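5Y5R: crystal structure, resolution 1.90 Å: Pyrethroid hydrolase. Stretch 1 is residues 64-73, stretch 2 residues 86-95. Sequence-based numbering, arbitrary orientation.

Stretch 1 (64-73) ILARAEGQSI
Stretch 2 86-95: WLAQHHPDKV

Two hydrogen bonds anchor the contact where the strand beginning at Gln71 pairs in parallel with Val95, just after the turn that follows the helix through His90. Ser72 N donates to Lys94 O (3.0 Å, 149°), and Gln71 NE2 donates to Asp93 O (3.0 Å, 172°). With chi1 and chi2 both m, Gln71, extended (phi/psi -88/159), brings its amide to the neighbouring backbone although CB points sideways. The register pairs Ser72 with Val95 (CA-CA 5.0 Å) in a parallel bridge, with both side chains on the same face; Val95 CA lies 3.5 Å from Ser72 O. Water 1 bridges the two stretches, donating to Gly70 O (3.0 Å) and Lys94 O (2.7 Å) and accepting from Ser72 OG (2.9 Å), chi1 m.

Stretch 2 turns at His91 (-129/48), whose O accepts from Lys94 N (2.9 Å), before extending at Val95 (-102/121). The long Lys94 side chain (m, -97°, t, t) reaches the backbone carbonyls of the other stretch, where NZ makes weak hydrogen bonds to Leu65 O and Ala66 O, each 3.3 Å.

Leu65, buried and helical, chi1 m and chi2 t, points its CA-to-CB bond toward the other stretch. Its CD1 packs 4.1 Å from His91 CB and 4.3 Å from both Leu87 CD2 and Val95 CG2 (Val95 chi1 t); the branched apolar side chains of Leu65, Leu87 and Val95, all buried, suit this contact. Between the two stretches 437 Å² is buried, both sides summed.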

# COMPACT_ATOMS: atom_id res chain seq x y z
N ILE A 64 -2.20 -13.22 9.93
CA ILE A 64 -1.65 -12.46 11.05
C ILE A 64 -2.78 -11.94 11.92
O ILE A 64 -2.78 -12.11 13.14
CB ILE A 64 -0.77 -11.30 10.56
CG1 ILE A 64 0.55 -11.79 9.96
CG2 ILE A 64 -0.42 -10.35 11.76
CD1 ILE A 64 1.36 -10.67 9.35
N LEU A 65 -3.80 -11.35 11.28
CA LEU A 65 -4.95 -10.82 12.00
C LEU A 65 -5.65 -11.90 12.81
O LEU A 65 -6.27 -11.61 13.84
CB LEU A 65 -5.95 -10.18 11.02
CG LEU A 65 -5.61 -8.90 10.25
CD1 LEU A 65 -6.60 -8.62 9.08
CD2 LEU A 65 -5.59 -7.76 11.20
N ALA A 66 -5.57 -13.15 12.34
CA ALA A 66 -6.21 -14.26 13.04
C ALA A 66 -5.63 -14.43 14.44
O ALA A 66 -6.37 -14.67 15.40
CB ALA A 66 -6.03 -15.54 12.23
N ARG A 67 -4.31 -14.33 14.58
CA ARG A 67 -3.64 -14.63 15.84
C ARG A 67 -3.28 -13.38 16.62
O ARG A 67 -2.56 -13.47 17.62
CB ARG A 67 -2.40 -15.48 15.60
CG ARG A 67 -1.70 -15.15 14.29
CD ARG A 67 -0.34 -15.86 14.18
NE ARG A 67 0.79 -14.99 14.50
CZ ARG A 67 1.91 -15.43 15.06
NH1 ARG A 67 2.90 -14.59 15.32
NH2 ARG A 67 2.05 -16.70 15.42
N ALA A 68 -3.75 -12.21 16.19
CA ALA A 68 -3.49 -11.00 16.97
C ALA A 68 -4.28 -11.03 18.27
O ALA A 68 -5.44 -11.46 18.31
CB ALA A 68 -3.85 -9.76 16.17
N GLU A 69 -3.64 -10.57 19.35
CA GLU A 69 -4.30 -10.51 20.65
C GLU A 69 -5.47 -9.53 20.63
O GLU A 69 -6.59 -9.88 21.02
CB GLU A 69 -3.28 -10.13 21.74
CG GLU A 69 -3.82 -10.21 23.16
CD GLU A 69 -2.79 -9.81 24.22
OE1 GLU A 69 -1.59 -10.15 24.10
OE2 GLU A 69 -3.20 -9.14 25.20
N GLY A 70 -5.23 -8.31 20.14
CA GLY A 70 -6.24 -7.27 20.08
C GLY A 70 -6.56 -6.80 18.66
O GLY A 70 -6.67 -7.62 17.75
N GLN A 71 -6.74 -5.49 18.49
CA GLN A 71 -7.05 -4.89 17.20
C GLN A 71 -5.77 -4.55 16.44
O GLN A 71 -4.71 -4.37 17.04
CB GLN A 71 -7.85 -3.61 17.38
CG GLN A 71 -9.11 -3.84 18.15
CD GLN A 71 -10.18 -4.39 17.27
OE1 GLN A 71 -10.86 -3.66 16.55
NE2 GLN A 71 -10.32 -5.71 17.29
N SER A 72 -5.89 -4.41 15.11
CA SER A 72 -4.75 -4.13 14.24
C SER A 72 -4.93 -2.86 13.42
O SER A 72 -6.02 -2.53 12.95
CB SER A 72 -4.52 -5.27 13.26
OG SER A 72 -4.14 -6.46 13.93
N ILE A 73 -3.80 -2.23 13.11
CA ILE A 73 -3.74 -1.16 12.13
C ILE A 73 -3.21 -1.76 10.83
O ILE A 73 -2.19 -2.46 10.83
CB ILE A 73 -2.84 -0.00 12.61
CG1 ILE A 73 -3.29 0.52 13.99
CG2 ILE A 73 -2.87 1.13 11.61
CD1 ILE A 73 -4.59 1.34 13.99
N TRP A 86 -9.80 -4.43 0.86
CA TRP A 86 -10.41 -5.75 0.76
C TRP A 86 -10.42 -6.44 2.13
O TRP A 86 -11.44 -6.97 2.56
CB TRP A 86 -9.67 -6.58 -0.28
CG TRP A 86 -10.41 -7.80 -0.69
CD1 TRP A 86 -11.16 -7.97 -1.81
CD2 TRP A 86 -10.46 -9.04 0.01
NE1 TRP A 86 -11.69 -9.24 -1.85
CE2 TRP A 86 -11.27 -9.91 -0.73
CE3 TRP A 86 -9.90 -9.50 1.21
CZ2 TRP A 86 -11.53 -11.21 -0.32
CZ3 TRP A 86 -10.16 -10.81 1.61
CH2 TRP A 86 -10.97 -11.64 0.85
N LEU A 87 -9.29 -6.39 2.83
CA LEU A 87 -9.19 -7.00 4.16
C LEU A 87 -10.12 -6.35 5.16
O LEU A 87 -10.75 -7.04 5.98
CB LEU A 87 -7.76 -6.88 4.65
CG LEU A 87 -6.75 -7.87 4.07
CD1 LEU A 87 -5.33 -7.31 4.17
CD2 LEU A 87 -6.88 -9.15 4.81
N ALA A 88 -10.28 -5.03 5.09
CA ALA A 88 -11.11 -4.36 6.08
C ALA A 88 -12.52 -4.90 6.01
O ALA A 88 -13.15 -5.18 7.04
CB ALA A 88 -11.10 -2.85 5.85
N GLN A 89 -12.98 -5.19 4.78
CA GLN A 89 -14.34 -5.64 4.57
C GLN A 89 -14.56 -7.04 5.12
O GLN A 89 -15.64 -7.34 5.63
CB GLN A 89 -14.68 -5.55 3.08
CG GLN A 89 -15.97 -6.23 2.63
CD GLN A 89 -17.16 -5.69 3.37
OE1 GLN A 89 -17.16 -4.54 3.78
NE2 GLN A 89 -18.21 -6.49 3.50
N HIS A 90 -13.56 -7.91 5.02
CA HIS A 90 -13.75 -9.28 5.46
C HIS A 90 -13.30 -9.52 6.89
O HIS A 90 -13.73 -10.51 7.50
CB HIS A 90 -13.03 -10.25 4.52
CG HIS A 90 -13.58 -10.24 3.12
ND1 HIS A 90 -13.32 -9.24 2.21
CD2 HIS A 90 -14.44 -11.08 2.50
CE1 HIS A 90 -13.97 -9.47 1.08
NE2 HIS A 90 -14.66 -10.59 1.23
N HIS A 91 -12.51 -8.61 7.47
CA HIS A 91 -12.11 -8.72 8.87
C HIS A 91 -12.37 -7.41 9.62
O HIS A 91 -11.51 -6.93 10.35
CB HIS A 91 -10.64 -9.09 8.95
CG HIS A 91 -10.28 -10.30 8.15
ND1 HIS A 91 -10.46 -11.59 8.62
CD2 HIS A 91 -9.74 -10.43 6.91
CE1 HIS A 91 -10.06 -12.45 7.71
NE2 HIS A 91 -9.62 -11.77 6.66
N PRO A 92 -13.56 -6.82 9.48
CA PRO A 92 -13.79 -5.52 10.11
C PRO A 92 -13.72 -5.60 11.60
O PRO A 92 -13.51 -4.57 12.25
CB PRO A 92 -15.20 -5.15 9.64
CG PRO A 92 -15.87 -6.43 9.51
CD PRO A 92 -14.82 -7.35 8.92
N ASP A 93 -13.99 -6.78 12.17
CA ASP A 93 -13.91 -6.98 13.61
C ASP A 93 -12.47 -7.00 14.11
O ASP A 93 -12.25 -6.89 15.32
CB ASP A 93 -14.64 -8.28 14.01
CG ASP A 93 -14.16 -9.53 13.23
OD1 ASP A 93 -13.89 -9.47 11.99
OD2 ASP A 93 -14.07 -10.60 13.87
N LYS A 94 -11.50 -7.15 13.22
CA LYS A 94 -10.10 -7.20 13.62
C LYS A 94 -9.34 -5.91 13.33
O LYS A 94 -8.28 -5.69 13.91
CB LYS A 94 -9.41 -8.39 12.95
CG LYS A 94 -10.00 -9.75 13.34
CD LYS A 94 -9.19 -10.39 14.45
CE LYS A 94 -9.65 -11.80 14.74
NZ LYS A 94 -8.75 -12.45 15.77
N VAL A 95 -9.86 -5.06 12.44
CA VAL A 95 -9.17 -3.85 12.01
C VAL A 95 -9.79 -2.67 12.74
O VAL A 95 -11.00 -2.43 12.65
CB VAL A 95 -9.26 -3.66 10.49
CG1 VAL A 95 -8.50 -2.41 10.08
CG2 VAL A 95 -8.69 -4.92 9.74
O HOH W 1 -6.62 -7.70 14.71
O HOH W 2 -12.80 -3.30 14.99